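FrnE protein (Deinococcus radiodurans, PDB 5CO3) probably acts as a cytoplasmic disulfide oxidoreductase of the DsbA-like thioredoxin family, exchanging thiols and disulfides. Local coordinates at residues Arg59-Ile64 with Lys105-Phe110; Leu97-Asp102 with Tyr136-Gln141. One frame throughout, in Å; residues are numbered along the deposited sequence.

Interaction 1: Arg59-Ile64 with Lys105-Phe110; sequences RPLNPI and KLANTF
Leu-61 and Ala-107 face each other as a non-hydrogen-bonded pair in a small antiparallel ribbon, strands 61-62 and 106-107, on the surface of this DsbA-like protein. Their side chains leave the same face of the ribbon. Leu-61 holds CG anti to its backbone N (chi1 180°), and its CD1 branch lies 4.0 Å from Lys-105 CB, with a looser approach of 4.3 Å to Ala-107 CB. The other face carries Asn-62 and Leu-106, whose CB atoms sit 4.0 Å apart. Leu-106 extends its CD1 branch to Ile-64 CG1 (3.8 Å), the two side chains crossing obliquely.

Two direct hydrogen bonds join the backbones. Asn-62 N donates to Leu-106 O (2.9 Å) in a nearly straight bond of 170°, and a water that also donates to Arg-59 O gives that same Leu-106 oxygen a second bond. Further along, Asn-108 N donates a hydrogen bond to Pro-60 O (3.0 Å), arriving from above that carbonyl's plane.

Asn-108 ends the pairing. Its CB presses on Arg-59 O at 3.3 Å, while the amide serves other partners: ND2 bonds to Ala-58 O, and OD1 accepts from Phe-110 N at 2.9 Å, an Asx turn at the start of helix 110-121.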
ATOM      1  N   ARG A  59      -6.888 -17.788  -7.579  1.00 43.90           N
ATOM      2  CA  ARG A  59      -6.003 -18.949  -7.656  1.00 48.13           C
ATOM      3  C   ARG A  59      -4.647 -18.655  -7.033  1.00 41.32           C
ATOM      4  O   ARG A  59      -4.170 -17.524  -7.125  1.00 33.16           O
ATOM      5  CB  ARG A  59      -5.791 -19.334  -9.115  1.00 47.74           C
ATOM      6  CG  ARG A  59      -6.212 -20.698  -9.506  1.00 62.52           C
ATOM      7  CD  ARG A  59      -6.143 -20.773 -11.013  1.00 64.72           C
ATOM      8  NE  ARG A  59      -4.998 -21.543 -11.473  1.00 64.35           N
ATOM      9  CZ  ARG A  59      -5.058 -22.837 -11.752  1.00 62.98           C
ATOM     10  NH1 ARG A  59      -6.204 -23.479 -11.610  1.00 71.94           N
ATOM     11  NH2 ARG A  59      -3.981 -23.483 -12.169  1.00 64.85           N
ATOM     12  N   PRO A  60      -4.007 -19.665  -6.415  1.00 34.27           N
ATOM     13  CA  PRO A  60      -2.619 -19.481  -5.962  1.00 30.37           C
ATOM     14  C   PRO A  60      -1.737 -18.855  -7.048  1.00 30.67           C
ATOM     15  O   PRO A  60      -1.033 -17.860  -6.800  1.00 29.31           O
ATOM     16  CB  PRO A  60      -2.176 -20.910  -5.630  1.00 34.46           C
ATOM     17  CG  PRO A  60      -3.424 -21.554  -5.176  1.00 39.55           C
ATOM     18  CD  PRO A  60      -4.504 -21.013  -6.086  1.00 37.43           C
ATOM     19  N   LEU A  61      -1.806 -19.413  -8.248  1.00 35.29           N
ATOM     20  CA  LEU A  61      -1.129 -18.847  -9.397  1.00 31.20           C
ATOM     21  C   LEU A  61      -1.943 -19.077 -10.663  1.00 32.01           C
ATOM     22  O   LEU A  61      -2.159 -20.211 -11.070  1.00 33.05           O
ATOM     23  CB  LEU A  61       0.267 -19.442  -9.555  1.00 27.12           C
ATOM     24  CG  LEU A  61       1.077 -18.919 -10.745  1.00 28.02           C
ATOM     25  CD1 LEU A  61       1.386 -17.443 -10.551  1.00 29.80           C
ATOM     26  CD2 LEU A  61       2.354 -19.713 -10.932  1.00 35.07           C
ATOM     27  N   ASN A  62      -2.384 -17.982 -11.277  1.00 32.99           N
ATOM     28  CA  ASN A  62      -3.104 -18.015 -12.554  1.00 35.15           C
ATOM     29  C   ASN A  62      -2.068 -17.884 -13.673  1.00 33.73           C
ATOM     30  O   ASN A  62      -1.382 -16.869 -13.743  1.00 32.77           O
ATOM     31  CB  ASN A  62      -4.124 -16.868 -12.581  1.00 42.40           C
ATOM     32  CG  ASN A  62      -4.970 -16.847 -13.833  1.00 49.23           C
ATOM     33  OD1 ASN A  62      -4.720 -17.577 -14.779  1.00 45.20           O
ATOM     34  ND2 ASN A  62      -5.977 -15.981 -13.843  1.00 55.21           N
ATOM     35  N   PRO A  63      -1.947 -18.901 -14.539  1.00 39.69           N
ATOM     36  CA  PRO A  63      -0.860 -18.961 -15.530  1.00 41.05           C
ATOM     37  C   PRO A  63      -0.942 -17.953 -16.679  1.00 41.54           C
ATOM     38  O   PRO A  63       0.011 -17.847 -17.448  1.00 41.56           O
ATOM     39  CB  PRO A  63      -0.982 -20.386 -16.087  1.00 42.56           C
ATOM     40  CG  PRO A  63      -2.438 -20.714 -15.944  1.00 41.99           C
ATOM     41  CD  PRO A  63      -2.855 -20.059 -14.640  1.00 36.01           C
ATOM     42  N   ILE A  64      -2.047 -17.231 -16.810  1.00 39.85           N
ATOM     43  CA  ILE A  64      -2.244 -16.426 -18.013  1.00 37.82           C
ATOM     44  C   ILE A  64      -1.493 -15.097 -17.956  1.00 31.20           C
ATOM     45  O   ILE A  64      -1.086 -14.637 -16.884  1.00 29.94           O
ATOM     46  CB  ILE A  64      -3.747 -16.171 -18.273  1.00 33.26           C
ATOM     47  CG1 ILE A  64      -4.349 -15.250 -17.203  1.00 36.56           C
ATOM     48  CG2 ILE A  64      -4.511 -17.498 -18.322  1.00 35.42           C
ATOM     49  CD1 ILE A  64      -5.866 -15.122 -17.329  1.00 37.35           C
ATOM     50  N   LYS A 105       3.493 -12.376 -12.718  1.00 19.09           N
ATOM     51  CA  LYS A 105       2.895 -13.660 -12.318  1.00 21.57           C
ATOM     52  C   LYS A 105       1.632 -13.369 -11.531  1.00 23.28           C
ATOM     53  O   LYS A 105       1.686 -12.745 -10.462  1.00 25.23           O
ATOM     54  CB  LYS A 105       3.882 -14.469 -11.487  1.00 22.74           C
ATOM     55  CG  LYS A 105       5.217 -14.672 -12.175  1.00 30.04           C
ATOM     56  CD  LYS A 105       5.090 -15.489 -13.455  1.00 32.17           C
ATOM     57  CE  LYS A 105       6.483 -15.846 -14.001  1.00 30.80           C
ATOM     58  NZ  LYS A 105       7.297 -14.600 -14.295  1.00 30.75           N
ATOM     59  N   LEU A 106       0.487 -13.787 -12.068  1.00 22.05           N
ATOM     60  CA  LEU A 106      -0.790 -13.430 -11.458  1.00 22.45           C
ATOM     61  C   LEU A 106      -1.067 -14.309 -10.247  1.00 23.99           C
ATOM     62  O   LEU A 106      -1.832 -15.279 -10.317  1.00 26.34           O
ATOM     63  CB  LEU A 106      -1.925 -13.537 -12.482  1.00 24.54           C
ATOM     64  CG  LEU A 106      -1.862 -12.540 -13.641  1.00 26.34           C
ATOM     65  CD1 LEU A 106      -2.967 -12.844 -14.656  1.00 27.66           C
ATOM     66  CD2 LEU A 106      -1.978 -11.115 -13.134  1.00 24.31           C
ATOM     67  N   ALA A 107      -0.431 -13.948  -9.139  1.00 24.17           N
ATOM     68  CA  ALA A 107      -0.448 -14.737  -7.916  1.00 25.82           C
ATOM     69  C   ALA A 107      -1.463 -14.207  -6.913  1.00 24.27           C
ATOM     70  O   ALA A 107      -1.705 -12.992  -6.837  1.00 22.79           O
ATOM     71  CB  ALA A 107       0.960 -14.750  -7.283  1.00 25.68           C
ATOM     72  N   ASN A 108      -2.050 -15.117  -6.137  1.00 24.68           N
ATOM     73  CA  ASN A 108      -2.829 -14.733  -4.958  1.00 23.58           C
ATOM     74  C   ASN A 108      -1.875 -14.055  -3.976  1.00 24.91           C
ATOM     75  O   ASN A 108      -0.808 -14.595  -3.716  1.00 24.38           O
ATOM     76  CB  ASN A 108      -3.494 -15.974  -4.326  1.00 25.43           C
ATOM     77  CG  ASN A 108      -4.383 -15.621  -3.141  1.00 32.56           C
ATOM     78  OD1 ASN A 108      -3.895 -15.204  -2.092  1.00 31.10           O
ATOM     79  ND2 ASN A 108      -5.695 -15.797  -3.303  1.00 30.84           N
ATOM     80  N   THR A 109      -2.247 -12.887  -3.440  1.00 24.87           N
ATOM     81  CA  THR A 109      -1.320 -12.084  -2.616  1.00 20.96           C
ATOM     82  C   THR A 109      -1.500 -12.215  -1.096  1.00 26.30           C
ATOM     83  O   THR A 109      -0.877 -11.472  -0.334  1.00 25.56           O
ATOM     84  CB  THR A 109      -1.415 -10.574  -2.977  1.00 26.64           C
ATOM     85  OG1 THR A 109      -2.761 -10.106  -2.811  1.00 25.20           O
ATOM     86  CG2 THR A 109      -0.975 -10.356  -4.423  1.00 27.11           C
ATOM     87  N   PHE A 110      -2.320 -13.175  -0.655  1.00 28.20           N
ATOM     88  CA  PHE A 110      -2.639 -13.325   0.770  1.00 27.63           C
ATOM     89  C   PHE A 110      -1.379 -13.531   1.621  1.00 29.88           C
ATOM     90  O   PHE A 110      -1.179 -12.835   2.634  1.00 31.15           O
ATOM     91  CB  PHE A 110      -3.616 -14.496   0.965  1.00 32.79           C
ATOM     92  CG  PHE A 110      -4.174 -14.625   2.367  1.00 31.63           C
ATOM     93  CD1 PHE A 110      -4.675 -13.525   3.045  1.00 35.89           C
ATOM     94  CD2 PHE A 110      -4.254 -15.875   2.981  1.00 40.77           C
ATOM     95  CE1 PHE A 110      -5.204 -13.656   4.325  1.00 36.82           C
ATOM     96  CE2 PHE A 110      -4.791 -16.007   4.259  1.00 40.73           C
ATOM     97  CZ  PHE A 110      -5.272 -14.902   4.928  1.00 39.39           C
TER
HETATM   98  O   HOH W   1      -4.265 -15.615  -9.083  1.00 29.60           O
HETATM   99  O   HOH W   2       0.670 -14.807 -14.818  1.00 35.81           O

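Interaction 2: Leu97-Asp102 with Tyr136-Gln141; sequences LEYHFD and YMSEGQ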
ATOM      1  N   LEU A  97       9.838   4.032 -11.782  1.00 23.41           N
ATOM      2  CA  LEU A  97       9.511   2.611 -11.742  1.00 24.64           C
ATOM      3  C   LEU A  97       9.583   2.012 -13.138  1.00 27.54           C
ATOM      4  O   LEU A  97       8.963   2.527 -14.062  1.00 26.05           O
ATOM      5  CB  LEU A  97       8.107   2.383 -11.166  1.00 24.41           C
ATOM      6  CG  LEU A  97       7.838   2.944  -9.769  1.00 23.88           C
ATOM      7  CD1 LEU A  97       6.349   2.917  -9.463  1.00 23.75           C
ATOM      8  CD2 LEU A  97       8.624   2.156  -8.711  1.00 25.33           C
ATOM      9  N   GLU A  98      10.323   0.921 -13.287  1.00 22.73           N
ATOM     10  CA  GLU A  98      10.407   0.257 -14.580  1.00 25.39           C
ATOM     11  C   GLU A  98       9.618  -1.040 -14.519  1.00 23.93           C
ATOM     12  O   GLU A  98      10.116  -2.066 -14.056  1.00 25.36           O
ATOM     13  CB  GLU A  98      11.859  -0.001 -14.965  1.00 29.32           C
ATOM     14  CG  GLU A  98      12.040  -0.509 -16.386  1.00 30.46           C
ATOM     15  CD  GLU A  98      13.433  -0.253 -16.902  1.00 52.13           C
ATOM     16  OE1 GLU A  98      14.327  -1.073 -16.620  1.00 62.83           O
ATOM     17  OE2 GLU A  98      13.635   0.774 -17.579  1.00 59.50           O
ATOM     18  N   TYR A  99       8.371  -0.971 -14.966  1.00 22.80           N
ATOM     19  CA  TYR A  99       7.482  -2.137 -14.943  1.00 23.56           C
ATOM     20  C   TYR A  99       7.791  -3.130 -16.059  1.00 25.37           C
ATOM     21  O   TYR A  99       8.254  -2.758 -17.149  1.00 22.69           O
ATOM     22  CB  TYR A  99       6.030  -1.694 -15.060  1.00 24.54           C
ATOM     23  CG  TYR A  99       5.425  -1.047 -13.819  1.00 21.11           C
ATOM     24  CD1 TYR A  99       6.123  -0.965 -12.611  1.00 22.81           C
ATOM     25  CD2 TYR A  99       4.141  -0.518 -13.871  1.00 22.24           C
ATOM     26  CE1 TYR A  99       5.536  -0.375 -11.485  1.00 19.77           C
ATOM     27  CE2 TYR A  99       3.546   0.053 -12.768  1.00 20.20           C
ATOM     28  CZ  TYR A  99       4.250   0.127 -11.573  1.00 23.30           C
ATOM     29  OH  TYR A  99       3.635   0.699 -10.485  1.00 25.98           O
ATOM     30  N   HIS A 100       7.531  -4.404 -15.781  1.00 22.86           N
ATOM     31  CA  HIS A 100       7.597  -5.434 -16.813  1.00 24.87           C
ATOM     32  C   HIS A 100       6.365  -6.327 -16.718  1.00 25.80           C
ATOM     33  O   HIS A 100       6.394  -7.421 -16.140  1.00 22.34           O
ATOM     34  CB  HIS A 100       8.898  -6.226 -16.685  1.00 26.49           C
ATOM     35  CG  HIS A 100      10.124  -5.389 -16.897  1.00 28.71           C
ATOM     36  ND1 HIS A 100      10.477  -4.885 -18.131  1.00 29.62           N
ATOM     37  CD2 HIS A 100      11.068  -4.949 -16.030  1.00 31.20           C
ATOM     38  CE1 HIS A 100      11.589  -4.181 -18.018  1.00 28.72           C
ATOM     39  NE2 HIS A 100      11.968  -4.202 -16.753  1.00 28.71           N
ATOM     40  N   PHE A 101       5.269  -5.836 -17.277  1.00 24.12           N
ATOM     41  CA  PHE A 101       3.996  -6.507 -17.136  1.00 23.60           C
ATOM     42  C   PHE A 101       3.992  -7.852 -17.877  1.00 24.43           C
ATOM     43  O   PHE A 101       3.294  -8.774 -17.477  1.00 25.96           O
ATOM     44  CB  PHE A 101       2.869  -5.628 -17.645  1.00 23.97           C
ATOM     45  CG  PHE A 101       2.510  -4.488 -16.728  1.00 26.71           C
ATOM     46  CD1 PHE A 101       2.553  -4.636 -15.347  1.00 32.60           C
ATOM     47  CD2 PHE A 101       2.114  -3.269 -17.259  1.00 23.69           C
ATOM     48  CE1 PHE A 101       2.202  -3.589 -14.506  1.00 28.12           C
ATOM     49  CE2 PHE A 101       1.771  -2.209 -16.427  1.00 25.81           C
ATOM     50  CZ  PHE A 101       1.798  -2.369 -15.054  1.00 26.18           C
ATOM     51  N   ASP A 102       4.787  -7.952 -18.942  1.00 23.91           N
ATOM     52  CA  ASP A 102       4.898  -9.199 -19.713  1.00 26.02           C
ATOM     53  C   ASP A 102       5.458 -10.343 -18.864  1.00 25.95           C
ATOM     54  O   ASP A 102       5.317 -11.513 -19.233  1.00 26.96           O
ATOM     55  CB  ASP A 102       5.792  -8.985 -20.928  1.00 29.21           C
ATOM     56  CG  ASP A 102       7.128  -8.374 -20.547  1.00 37.69           C
ATOM     57  OD1 ASP A 102       7.127  -7.245 -20.017  1.00 44.82           O
ATOM     58  OD2 ASP A 102       8.173  -9.016 -20.749  1.00 43.71           O
ATOM     59  N   TYR A 136       6.824  -8.028  -7.761  1.00 21.18           N
ATOM     60  CA  TYR A 136       5.635  -8.320  -8.555  1.00 18.84           C
ATOM     61  C   TYR A 136       5.630  -7.586  -9.903  1.00 20.25           C
ATOM     62  O   TYR A 136       5.435  -8.186 -10.960  1.00 21.40           O
ATOM     63  CB  TYR A 136       4.377  -7.964  -7.757  1.00 19.56           C
ATOM     64  CG  TYR A 136       3.077  -8.384  -8.413  1.00 19.94           C
ATOM     65  CD1 TYR A 136       2.521  -7.656  -9.470  1.00 21.51           C
ATOM     66  CD2 TYR A 136       2.393  -9.507  -7.960  1.00 20.54           C
ATOM     67  CE1 TYR A 136       1.324  -8.055 -10.070  1.00 21.43           C
ATOM     68  CE2 TYR A 136       1.216  -9.906  -8.548  1.00 22.43           C
ATOM     69  CZ  TYR A 136       0.677  -9.180  -9.594  1.00 22.70           C
ATOM     70  OH  TYR A 136      -0.514  -9.610 -10.139  1.00 25.24           O
ATOM     71  N   MET A 137       5.835  -6.275  -9.854  1.00 18.71           N
ATOM     72  CA  MET A 137       5.639  -5.435 -11.030  1.00 17.28           C
ATOM     73  C   MET A 137       6.799  -5.443 -12.012  1.00 19.92           C
ATOM     74  O   MET A 137       6.608  -5.204 -13.191  1.00 21.06           O
ATOM     75  CB  MET A 137       5.405  -3.975 -10.606  1.00 17.49           C
ATOM     76  CG  MET A 137       4.159  -3.759  -9.767  1.00 24.74           C
ATOM     77  SD  MET A 137       2.626  -4.137 -10.670  1.00 23.53           S
ATOM     78  CE  MET A 137       1.501  -4.340  -9.311  1.00 23.76           C
ATOM     79  N   SER A 138       8.007  -5.648 -11.506  1.00 22.29           N
ATOM     80  CA  SER A 138       9.200  -5.506 -12.331  1.00 22.77           C
ATOM     81  C   SER A 138      10.001  -6.774 -12.524  1.00 25.81           C
ATOM     82  O   SER A 138      10.649  -6.959 -13.561  1.00 33.33           O
ATOM     83  CB  SER A 138      10.129  -4.452 -11.728  1.00 20.21           C
ATOM     84  OG  SER A 138       9.471  -3.197 -11.608  1.00 26.53           O
ATOM     85  N   GLU A 139       9.991  -7.644 -11.526  1.00 22.70           N
ATOM     86  CA  GLU A 139      10.941  -8.754 -11.542  1.00 24.23           C
ATOM     87  C   GLU A 139      10.336 -10.099 -11.887  1.00 22.84           C
ATOM     88  O   GLU A 139      11.042 -11.098 -11.863  1.00 26.28           O
ATOM     89  CB  GLU A 139      11.637  -8.846 -10.195  1.00 19.95           C
ATOM     90  CG  GLU A 139      12.426  -7.569  -9.879  1.00 19.36           C
ATOM     91  CD  GLU A 139      13.039  -7.592  -8.497  1.00 29.88           C
ATOM     92  OE1 GLU A 139      12.527  -8.330  -7.638  1.00 25.61           O
ATOM     93  OE2 GLU A 139      14.038  -6.864  -8.271  1.00 34.94           O
ATOM     94  N   GLY A 140       9.050 -10.127 -12.214  1.00 21.50           N
ATOM     95  CA  GLY A 140       8.417 -11.371 -12.651  1.00 20.39           C
ATOM     96  C   GLY A 140       8.402 -12.464 -11.598  1.00 25.75           C
ATOM     97  O   GLY A 140       8.374 -13.665 -11.932  1.00 24.47           O
ATOM     98  N   GLN A 141       8.427 -12.065 -10.327  1.00 22.94           N
ATOM     99  CA  GLN A 141       8.436 -13.031  -9.222  1.00 20.90           C
ATOM    100  C   GLN A 141       7.015 -13.446  -8.836  1.00 20.76           C
ATOM    101  O   GLN A 141       6.065 -12.676  -8.967  1.00 22.05           O
ATOM    102  CB  GLN A 141       9.165 -12.464  -7.998  1.00 23.76           C
ATOM    103  CG  GLN A 141      10.497 -11.796  -8.334  1.00 25.59           C
ATOM    104  CD  GLN A 141      11.609 -12.167  -7.375  1.00 29.82           C
ATOM    105  OE1 GLN A 141      11.664 -13.300  -6.881  1.00 39.07           O
ATOM    106  NE2 GLN A 141      12.521 -11.219  -7.112  1.00 31.05           N
TER
HETATM  107  O   HOH W   3       7.050  -8.418 -13.410  1.00 22.73           O
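His-100 N donates to Met-137 O at 2.9 Å, a nearly straight bond (173°) in the carbonyl plane that pins loop 97-102 to the C-terminal end of helix 125-137, with the backbones closest where Tyr-99 CA and Ser-138 CA come to 4.6 Å. Beside this bond Tyr-99 and Met-137 run side by side, pointing the same way, with Met-137 CB 3.7 Å from Tyr-99 CD1. A bend in the methionine chain (chi2 -64°) places SD 4.8 Å from the centroid of the Tyr-99 ring, a Met-aromatic contact. The same SD also lies in the plane of the Phe-101 ring, at its edge, 3.9 Å from CE1.

Tyr-99 links the cluster to the thioredoxin-type CxxC at the start of helix 23-38: its OH is hydrogen-bonded to Pro-23 O, between Cys-22 and Cys-25, which form a disulfide in another structure of this protein but not here.

Toward the surface, Ser-138 OG sits 2.8 Å from Glu-98 O, and the edge of the His-100 ring brings CD2 to 3.2 Å from Ser-138 O. A water donates to both His-100 O and Tyr-136 O and accepts from Gly-140 N at 2.9 Å.

Overall arrangement
From the N terminus the chain runs through strand 12-18, helix 23-38 and strand 45-51 to 59-64, then helices 66-74 and 78-93, before reaching 97-102 and, soon after, 105-110, where interaction 1 closes its loop. Helices 110-121 and 125-137 follow, and 136-141 closes interaction 2. Because the segments alternate, the two loops cross: 97-102 lies within the first loop, and 105-110 within the second. Interaction 1 joins the stretch beyond strand 45-51 to the entry of helix 110-121, and interaction 2 joins the exit of helix 78-93 to the end of helix 125-137. The contacts touch directly, with Lys-105 NZ bonded to Gly-140 O and Tyr-136 OH packed against Leu-106 CD2.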